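Local atomic coordinates of hypothetical protein YfiH (Bacillus licheniformis, PDB entry 6DZD), a protein that probably catalyses the phosphorolysis of purine nucleosides such as adenosine and inosine, and may also deaminate adenosine. Residues D84-D89 with L110-G115; K153-G158 with D199-L204; V193-I198 with G219-E224. All blocks are in the same frame, centred on the assembly; numbering follows the deposited sequence.

Contact 1 (D84-D89 with L110-G115); sequences DQTHED and LKATDG
Two loops of the YfiH/LACC1 fold meet here: residues 84-89 link strand 80-82 to strand 91-93, while the loop residues 110-114 lead into strand 115-118. Main-chain bonds join them at one end, Asp84 N giving to Leu110 O (2.7 Å) and Thr113 N to Asp84 O (2.9 Å), each donor lying above the carbonyl plane. At the other end the buried carboxylate of Asp114 does the work. Asp114 CB points toward 84-89 and lies 3.6 Å from Glu88 O. With CG anti to the carbonyl carbon (chi1 -57°), the group is carried into the bend of residues 86-88, CG standing beside His87 N. Asp114 OD1 takes weak hydrogen bonds from Thr86 N and Glu88 N, both at 3.3 Å. Asp114 OD2 accepts from His87 N at 3.0 Å, from above the carboxylate plane, and also from His149 ND1. Three successive amides thus grip the carboxylate while it faces His149, an order consistent with a Cys-His-Asp charge relay through His149 to Cys132. The amides would probably stabilise the negative charge. Beyond this group, Thr86 sets OG1 and CG2 against Ala112, and OG1 donates to Glu88 OE2. Asp84 turns CG anti to its own N (chi1 159°), so that the anti lone pair of OD2 receives Ala112 N at 2.7 Å.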
loop_
_atom_site.group_PDB
_atom_site.type_symbol
_atom_site.label_atom_id
_atom_site.label_comp_id
_atom_site.label_asym_id
_atom_site.label_seq_id
_atom_site.Cartn_x
_atom_site.Cartn_y
_atom_site.Cartn_z
ATOM N N ASP A 84 0.819 12.828 -1.546
ATOM C CA ASP A 84 1.992 13.115 -2.362
ATOM C C ASP A 84 3.095 12.213 -1.834
ATOM O O ASP A 84 3.764 12.541 -0.854
ATOM C CB ASP A 84 2.346 14.596 -2.255
ATOM C CG ASP A 84 3.782 14.888 -2.619
ATOM O OD1 ASP A 84 4.159 14.655 -3.791
ATOM O OD2 ASP A 84 4.523 15.342 -1.723
ATOM N N GLN A 85 3.278 11.058 -2.462
ATOM C CA GLN A 85 4.104 10.016 -1.874
ATOM C C GLN A 85 5.566 10.232 -2.238
ATOM O O GLN A 85 5.932 10.182 -3.419
ATOM C CB GLN A 85 3.604 8.645 -2.316
ATOM C CG GLN A 85 2.240 8.257 -1.726
ATOM C CD GLN A 85 1.587 7.120 -2.480
ATOM O OE1 GLN A 85 0.424 7.197 -2.873
ATOM N NE2 GLN A 85 2.347 6.055 -2.704
ATOM N N THR A 86 6.404 10.464 -1.218
ATOM C CA THR A 86 7.816 10.773 -1.417
ATOM C C THR A 86 8.746 9.659 -0.931
ATOM O O THR A 86 9.936 9.900 -0.739
ATOM C CB THR A 86 8.187 12.093 -0.731
ATOM O OG1 THR A 86 7.924 12.002 0.671
ATOM C CG2 THR A 86 7.406 13.254 -1.318
ATOM N N HIS A 87 8.232 8.450 -0.707
ATOM C CA HIS A 87 9.070 7.315 -0.326
ATOM C C HIS A 87 9.898 7.588 0.928
ATOM O O HIS A 87 11.033 7.112 1.057
ATOM C CB HIS A 87 9.969 6.899 -1.490
ATOM C CG HIS A 87 9.212 6.251 -2.607
ATOM N ND1 HIS A 87 9.309 4.905 -2.894
ATOM C CD2 HIS A 87 8.295 6.755 -3.463
ATOM C CE1 HIS A 87 8.507 4.616 -3.900
ATOM N NE2 HIS A 87 7.877 5.720 -4.262
ATOM N N GLU A 88 9.313 8.328 1.868
ATOM C CA GLU A 88 9.810 8.514 3.218
ATOM C C GLU A 88 8.784 7.898 4.173
ATOM O O GLU A 88 8.059 6.962 3.799
ATOM C CB GLU A 88 10.038 10.003 3.466
ATOM C CG GLU A 88 10.731 10.717 2.320
ATOM C CD GLU A 88 10.685 12.234 2.442
ATOM O OE1 GLU A 88 11.600 12.792 3.077
ATOM O OE2 GLU A 88 9.778 12.876 1.858
ATOM N N ASP A 89 8.736 8.386 5.408
ATOM C CA ASP A 89 8.020 7.652 6.443
ATOM C C ASP A 89 7.062 8.543 7.222
ATOM O O ASP A 89 6.847 8.332 8.413
ATOM C CB ASP A 89 8.996 6.950 7.379
ATOM C CG ASP A 89 9.860 7.923 8.160
ATOM O OD1 ASP A 89 9.979 9.108 7.758
ATOM O OD2 ASP A 89 10.425 7.497 9.189
ATOM N N LEU A 110 -1.819 14.991 0.233
ATOM C CA LEU A 110 -1.065 15.243 1.463
ATOM C C LEU A 110 0.451 15.246 1.201
ATOM O O LEU A 110 1.022 14.236 0.769
ATOM C CB LEU A 110 -1.459 14.207 2.517
ATOM C CG LEU A 110 -2.872 14.492 3.067
ATOM C CD1 LEU A 110 -3.393 13.392 3.983
ATOM C CD2 LEU A 110 -2.917 15.811 3.793
ATOM N N LYS A 111 1.101 16.388 1.477
ATOM C CA LYS A 111 2.470 16.618 1.016
ATOM C C LYS A 111 3.468 15.691 1.703
ATOM O O LYS A 111 3.515 15.617 2.938
ATOM C CB LYS A 111 2.868 18.072 1.261
ATOM C CG LYS A 111 4.144 18.491 0.543
ATOM C CD LYS A 111 4.925 19.613 1.235
ATOM C CE LYS A 111 6.009 20.135 0.273
ATOM N NZ LYS A 111 7.036 21.069 0.848
ATOM N N ALA A 112 4.318 15.039 0.903
ATOM C CA ALA A 112 5.410 14.204 1.420
ATOM C C ALA A 112 4.908 13.158 2.414
ATOM O O ALA A 112 5.476 12.966 3.488
ATOM C CB ALA A 112 6.494 15.067 2.059
ATOM N N THR A 113 3.820 12.483 2.067
ATOM C CA THR A 113 3.170 11.563 2.991
ATOM C C THR A 113 3.067 10.170 2.380
ATOM O O THR A 113 2.784 10.018 1.185
ATOM C CB THR A 113 1.804 12.103 3.393
ATOM O OG1 THR A 113 1.996 13.306 4.151
ATOM C CG2 THR A 113 1.063 11.112 4.230
ATOM N N ASP A 114 3.381 9.162 3.190
ATOM C CA ASP A 114 3.318 7.783 2.742
ATOM C C ASP A 114 2.575 6.874 3.717
ATOM O O ASP A 114 2.498 5.663 3.476
ATOM C CB ASP A 114 4.735 7.259 2.486
ATOM C CG ASP A 114 5.494 8.105 1.467
ATOM O OD1 ASP A 114 6.078 9.150 1.846
ATOM O OD2 ASP A 114 5.488 7.729 0.280
ATOM N N GLY A 115 2.004 7.419 4.790
ATOM C CA GLY A 115 1.205 6.628 5.708
ATOM C C GLY A 115 -0.049 7.390 6.089
ATOM O O GLY A 115 0.002 8.601 6.339
#

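Contact 2 (K153-G158 with D199-L204)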
loop_
_atom_site.group_PDB
_atom_site.type_symbol
_atom_site.label_atom_id
_atom_site.label_comp_id
_atom_site.label_asym_id
_atom_site.label_seq_id
_atom_site.Cartn_x
_atom_site.Cartn_y
_atom_site.Cartn_z
ATOM N N LYS A 153 12.933 2.163 0.399
ATOM C CA LYS A 153 13.248 3.280 1.288
ATOM C C LYS A 153 12.337 3.282 2.509
ATOM O O LYS A 153 12.803 3.254 3.658
ATOM C CB LYS A 153 13.110 4.608 0.549
ATOM C CG LYS A 153 14.282 4.944 -0.299
ATOM C CD LYS A 153 13.946 6.007 -1.342
ATOM C CE LYS A 153 15.219 6.425 -2.119
ATOM N NZ LYS A 153 15.064 7.690 -2.929
ATOM N N GLY A 154 11.021 3.297 2.273
ATOM C CA GLY A 154 10.087 3.271 3.385
ATOM C C GLY A 154 10.248 2.032 4.225
ATOM O O GLY A 154 9.964 2.048 5.419
ATOM N N THR A 155 10.716 0.948 3.616
ATOM C CA THR A 155 10.953 -0.263 4.384
ATOM C C THR A 155 12.157 -0.082 5.292
ATOM O O THR A 155 12.075 -0.322 6.503
ATOM C CB THR A 155 11.103 -1.454 3.440
ATOM O OG1 THR A 155 9.872 -1.600 2.713
ATOM C CG2 THR A 155 11.381 -2.747 4.228
ATOM N N ALA A 156 13.264 0.410 4.735
ATOM C CA ALA A 156 14.430 0.694 5.562
ATOM C C ALA A 156 14.110 1.720 6.649
ATOM O O ALA A 156 14.680 1.662 7.737
ATOM C CB ALA A 156 15.582 1.173 4.673
ATOM N N LEU A 157 13.183 2.645 6.394
ATOM C CA LEU A 157 12.809 3.612 7.418
ATOM C C LEU A 157 11.912 3.013 8.484
ATOM O O LEU A 157 11.790 3.600 9.567
ATOM C CB LEU A 157 12.097 4.811 6.795
ATOM C CG LEU A 157 13.012 5.811 6.082
ATOM C CD1 LEU A 157 12.205 6.758 5.177
ATOM C CD2 LEU A 157 13.877 6.589 7.060
ATOM N N GLY A 158 11.301 1.862 8.211
ATOM C CA GLY A 158 10.383 1.251 9.152
ATOM C C GLY A 158 9.058 1.978 9.238
ATOM O O GLY A 158 8.474 2.070 10.327
ATOM N N ASP A 199 22.552 -2.331 2.687
ATOM C CA ASP A 199 23.138 -1.731 3.879
ATOM C C ASP A 199 22.072 -1.036 4.719
ATOM O O ASP A 199 22.137 -1.048 5.953
ATOM C CB ASP A 199 24.261 -0.763 3.508
ATOM C CG ASP A 199 25.539 -1.478 3.097
ATOM O OD1 ASP A 199 25.654 -2.706 3.317
ATOM O OD2 ASP A 199 26.435 -0.805 2.551
ATOM N N LYS A 200 21.103 -0.392 4.067
ATOM C CA LYS A 200 20.075 0.315 4.817
ATOM C C LYS A 200 19.055 -0.654 5.413
ATOM O O LYS A 200 18.579 -0.447 6.535
ATOM C CB LYS A 200 19.393 1.334 3.906
ATOM C CG LYS A 200 20.052 2.709 3.857
ATOM C CD LYS A 200 19.433 3.590 2.773
ATOM C CE LYS A 200 19.432 5.041 3.194
ATOM N NZ LYS A 200 20.807 5.464 3.573
ATOM N N ILE A 201 18.746 -1.737 4.702
ATOM C CA ILE A 201 17.869 -2.774 5.238
ATOM C C ILE A 201 18.507 -3.442 6.459
ATOM O O ILE A 201 17.894 -3.551 7.533
ATOM C CB ILE A 201 17.540 -3.800 4.139
ATOM C CG1 ILE A 201 16.755 -3.147 2.985
ATOM C CG2 ILE A 201 16.807 -4.986 4.724
ATOM C CD1 ILE A 201 15.335 -2.689 3.326
ATOM N N ARG A 202 19.752 -3.903 6.315
ATOM C CA ARG A 202 20.381 -4.629 7.406
ATOM C C ARG A 202 20.610 -3.754 8.639
ATOM O O ARG A 202 21.027 -4.275 9.683
ATOM C CB ARG A 202 21.676 -5.274 6.902
ATOM C CG ARG A 202 22.937 -4.547 7.240
ATOM C CD ARG A 202 24.145 -5.400 6.911
ATOM N NE ARG A 202 24.532 -5.354 5.497
ATOM C CZ ARG A 202 24.707 -6.433 4.733
ATOM N NH1 ARG A 202 24.523 -7.648 5.248
ATOM N NH2 ARG A 202 25.074 -6.301 3.461
ATOM N N ASN A 203 20.343 -2.447 8.549
ATOM C CA ASN A 203 20.426 -1.537 9.683
ATOM C C ASN A 203 19.095 -1.335 10.378
ATOM O O ASN A 203 18.992 -0.479 11.265
ATOM C CB ASN A 203 20.982 -0.185 9.246
ATOM C CG ASN A 203 22.450 -0.026 9.602
ATOM O OD1 ASN A 203 22.994 -0.765 10.452
ATOM N ND2 ASN A 203 23.108 0.942 8.959
ATOM N N LEU A 204 18.079 -2.106 9.999
ATOM C CA LEU A 204 16.807 -2.057 10.695
ATOM C C LEU A 204 16.961 -2.681 12.079
ATOM O O LEU A 204 17.821 -3.545 12.285
ATOM C CB LEU A 204 15.730 -2.801 9.899
ATOM C CG LEU A 204 15.023 -1.981 8.812
ATOM C CD1 LEU A 204 14.509 -2.840 7.684
ATOM C CD2 LEU A 204 13.883 -1.155 9.405
#
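Ala156 and Leu204 carry most of this packing: Ala156 presents its methyl to Lys200, while Leu204 lays its branches on the carbonyls of Thr155 and Ala156. Ala156 CB comes in alongside helix 195-201 at Lys200 and rests 3.9 Å from Lys200 CB. From CG on the lysine leads away, so only CB takes part. Ile201 has CG1 anti to its carbonyl carbon (chi1 -63°) and a second turn at chi2, which brings CD1 forward to touch Thr155 CG2 tip to tip at 4.1 Å, the two side chains crossing obliquely; the same methyl lies 4.1 Å from Ala156 CB. The two helices, 152-157 and 195-201, therefore meet through small and branched aliphatic groups. Helix 152-157 closes in a Schellman motif at Gly158, whose positive phi favours glycine. After helix 195-201, a type I turn from Ile201 to Leu204 points Leu204 CB back toward 153-158. Leu204 CD2 settles over the carbonyl end of helix 152-157, 3.4 Å from Ala156 O and 3.5 Å from Thr155 O, while Leu204 CD1 lies 3.7 Å from Thr155 O. An alanine in place of Leu204 would remove CG and both methyls and would probably loosen the fit between the 201-204 turn and the end of helix 152-157, as well as the packing on Val228 and Leu232 of helix 225-236. Thr155 OG1 is bonded to Gly151 O, just before its own helix, and to Asn229 ND2 of helix 225-236.

Contact 3 (V193-I198 with G219-E224)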
loop_
_atom_site.group_PDB
_atom_site.type_symbol
_atom_site.label_atom_id
_atom_site.label_comp_id
_atom_site.label_asym_id
_atom_site.label_seq_id
_atom_site.Cartn_x
_atom_site.Cartn_y
_atom_site.Cartn_z
ATOM N N VAL A 193 18.757 -5.778 -5.683
ATOM C CA VAL A 193 19.182 -4.475 -5.179
ATOM C C VAL A 193 20.695 -4.474 -4.994
ATOM O O VAL A 193 21.340 -5.521 -4.952
ATOM C CB VAL A 193 18.465 -4.097 -3.863
ATOM C CG1 VAL A 193 16.968 -3.942 -4.115
ATOM C CG2 VAL A 193 18.736 -5.132 -2.780
ATOM N N ASP A 194 21.260 -3.275 -4.875
ATOM C CA ASP A 194 22.690 -3.110 -4.646
ATOM C C ASP A 194 22.999 -3.054 -3.145
ATOM O O ASP A 194 22.129 -3.265 -2.296
ATOM C CB ASP A 194 23.213 -1.876 -5.397
ATOM C CG ASP A 194 22.469 -0.576 -5.040
ATOM O OD1 ASP A 194 21.843 -0.487 -3.953
ATOM O OD2 ASP A 194 22.525 0.375 -5.864
ATOM N N ASP A 195 24.269 -2.798 -2.815
ATOM C CA ASP A 195 24.682 -2.629 -1.432
ATOM C C ASP A 195 24.019 -1.436 -0.796
ATOM O O ASP A 195 23.759 -1.439 0.415
ATOM C CB ASP A 195 26.193 -2.453 -1.344
ATOM C CG ASP A 195 26.937 -3.744 -1.555
ATOM O OD1 ASP A 195 26.965 -4.545 -0.601
ATOM O OD2 ASP A 195 27.465 -3.966 -2.670
ATOM N N HIS A 196 23.786 -0.384 -1.572
ATOM C CA HIS A 196 23.260 0.825 -0.961
ATOM C C HIS A 196 21.913 0.553 -0.310
ATOM O O HIS A 196 21.651 1.019 0.805
ATOM C CB HIS A 196 23.144 1.935 -2.004
ATOM C CG HIS A 196 22.413 3.137 -1.502
ATOM N ND1 HIS A 196 22.995 4.063 -0.665
ATOM C CD2 HIS A 196 21.134 3.542 -1.681
ATOM C CE1 HIS A 196 22.111 4.994 -0.363
ATOM N NE2 HIS A 196 20.975 4.703 -0.968
ATOM N N VAL A 197 21.083 -0.279 -0.946
ATOM C CA VAL A 197 19.799 -0.637 -0.357
ATOM C C VAL A 197 19.995 -1.613 0.791
ATOM O O VAL A 197 19.509 -1.386 1.903
ATOM C CB VAL A 197 18.867 -1.213 -1.436
ATOM C CG1 VAL A 197 17.635 -1.808 -0.814
ATOM C CG2 VAL A 197 18.469 -0.125 -2.381
ATOM N N ILE A 198 20.795 -2.656 0.567
ATOM C CA ILE A 198 20.918 -3.732 1.544
ATOM C C ILE A 198 21.569 -3.225 2.814
ATOM O O ILE A 198 21.179 -3.614 3.920
ATOM C CB ILE A 198 21.690 -4.924 0.943
ATOM C CG1 ILE A 198 20.789 -5.701 -0.010
ATOM C CG2 ILE A 198 22.215 -5.847 2.033
ATOM C CD1 ILE A 198 19.554 -6.292 0.659
ATOM N N GLY A 219 27.694 -7.824 -4.674
ATOM C CA GLY A 219 27.018 -6.589 -5.007
ATOM C C GLY A 219 25.614 -6.724 -5.564
ATOM O O GLY A 219 24.942 -5.701 -5.748
ATOM N N GLU A 220 25.121 -7.938 -5.804
ATOM C CA GLU A 220 23.740 -8.119 -6.237
ATOM C C GLU A 220 23.006 -9.031 -5.275
ATOM O O GLU A 220 23.477 -10.129 -4.960
ATOM C CB GLU A 220 23.626 -8.692 -7.645
ATOM C CG GLU A 220 22.257 -8.395 -8.243
ATOM C CD GLU A 220 22.196 -8.657 -9.731
ATOM O OE1 GLU A 220 23.108 -9.349 -10.243
ATOM O OE2 GLU A 220 21.260 -8.137 -10.388
ATOM N N TYR A 221 21.842 -8.583 -4.842
ATOM C CA TYR A 221 21.111 -9.239 -3.782
ATOM C C TYR A 221 19.652 -9.364 -4.179
ATOM O O TYR A 221 19.066 -8.435 -4.735
ATOM C CB TYR A 221 21.221 -8.445 -2.471
ATOM C CG TYR A 221 22.628 -8.054 -2.071
ATOM C CD1 TYR A 221 23.410 -8.918 -1.324
ATOM C CD2 TYR A 221 23.167 -6.826 -2.438
ATOM C CE1 TYR A 221 24.674 -8.584 -0.958
ATOM C CE2 TYR A 221 24.450 -6.482 -2.074
ATOM C CZ TYR A 221 25.190 -7.371 -1.330
ATOM O OH TYR A 221 26.464 -7.071 -0.936
ATOM N N ARG A 222 19.066 -10.504 -3.843
ATOM C CA ARG A 222 17.639 -10.740 -3.958
ATOM C C ARG A 222 17.007 -10.315 -2.642
ATOM O O ARG A 222 17.546 -10.605 -1.572
ATOM C CB ARG A 222 17.396 -12.225 -4.209
ATOM C CG ARG A 222 16.198 -12.554 -5.014
ATOM C CD ARG A 222 16.416 -13.841 -5.804
ATOM N NE ARG A 222 17.121 -13.619 -7.070
ATOM C CZ ARG A 222 16.635 -12.961 -8.130
ATOM N NH1 ARG A 222 15.424 -12.410 -8.111
ATOM N NH2 ARG A 222 17.368 -12.852 -9.225
ATOM N N LEU A 223 15.862 -9.642 -2.714
ATOM C CA LEU A 223 15.269 -9.023 -1.533
ATOM C C LEU A 223 13.755 -9.184 -1.554
ATOM O O LEU A 223 13.114 -8.862 -2.557
ATOM C CB LEU A 223 15.649 -7.537 -1.463
ATOM C CG LEU A 223 15.009 -6.667 -0.378
ATOM C CD1 LEU A 223 15.262 -7.278 0.985
ATOM C CD2 LEU A 223 15.537 -5.246 -0.473
ATOM N N GLU A 224 13.189 -9.687 -0.452
ATOM C CA GLU A 224 11.742 -9.858 -0.290
ATOM C C GLU A 224 11.191 -8.743 0.606
ATOM O O GLU A 224 11.216 -8.845 1.837
ATOM C CB GLU A 224 11.447 -11.236 0.286
ATOM C CG GLU A 224 9.978 -11.520 0.522
ATOM C CD GLU A 224 9.255 -11.868 -0.764
ATOM O OE1 GLU A 224 9.849 -12.525 -1.646
ATOM O OE2 GLU A 224 8.077 -11.488 -0.886
#
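A pair of backbone hydrogen bonds links Val193 and Tyr221 as an antiparallel hydrogen-bonded pair: Val193 N to Tyr221 O at 2.8 Å and Tyr221 N to Val193 O at 3.1 Å, both in the carbonyl planes. One side-chain bond crosses as well. Tyr221 OH donates to Asp195 OD1 at 2.6 Å, reaching it from above the carboxylate plane; the carboxylate itself sits at the ring edge, the two planes 81° apart. Within 193-198, Asp194 is the N-cap of helix 195-201, Asp194 OD1 taking Val197 N at 3.1 Å, nearly along the C-O axis. The chain thus passes from strand 192-193, at the margin of a small three-stranded antiparallel sheet, straight into a helix that folds back over the sheet face bearing Val193, Tyr221 and Leu223. Apolar contacts join the helix to that face. Ile198 CG1, anti to the carbonyl carbon, lies 3.6 Å from Tyr221 CD2, and Ile198 CB stands above one face of the ring, offset toward the rim. Leu223 CD2 is shared by Val193 CG2 (3.9 Å) and Val197 CG1 (4.0 Å). Phe213 of strand 213-215, a residue of the potassium site with Asp210, packs beside Ile198 and Leu223.

In the fold
Along the chain, contact 1 is complete before contact 2 begins, whereas the segments of contacts 2 and 3 alternate. Their centres step outward, about 12, 17 and 22 Å from the centre of the chain. Contacts 1 and 2, with centres 16 Å apart, touch where His87 and Glu88 pack on Lys153 and Leu157 of helix 152-157. Contacts 2 and 3, 11 Å apart, share helix 195-201 and meet through Ile201 and Leu223. Contacts 1 and 3 do not touch, their nearest atoms being about 10 Å apart. Helices 152-157 and 195-201 thus connect the loops around Asp114 to the small sheet near the potassium ion, all inside one family region.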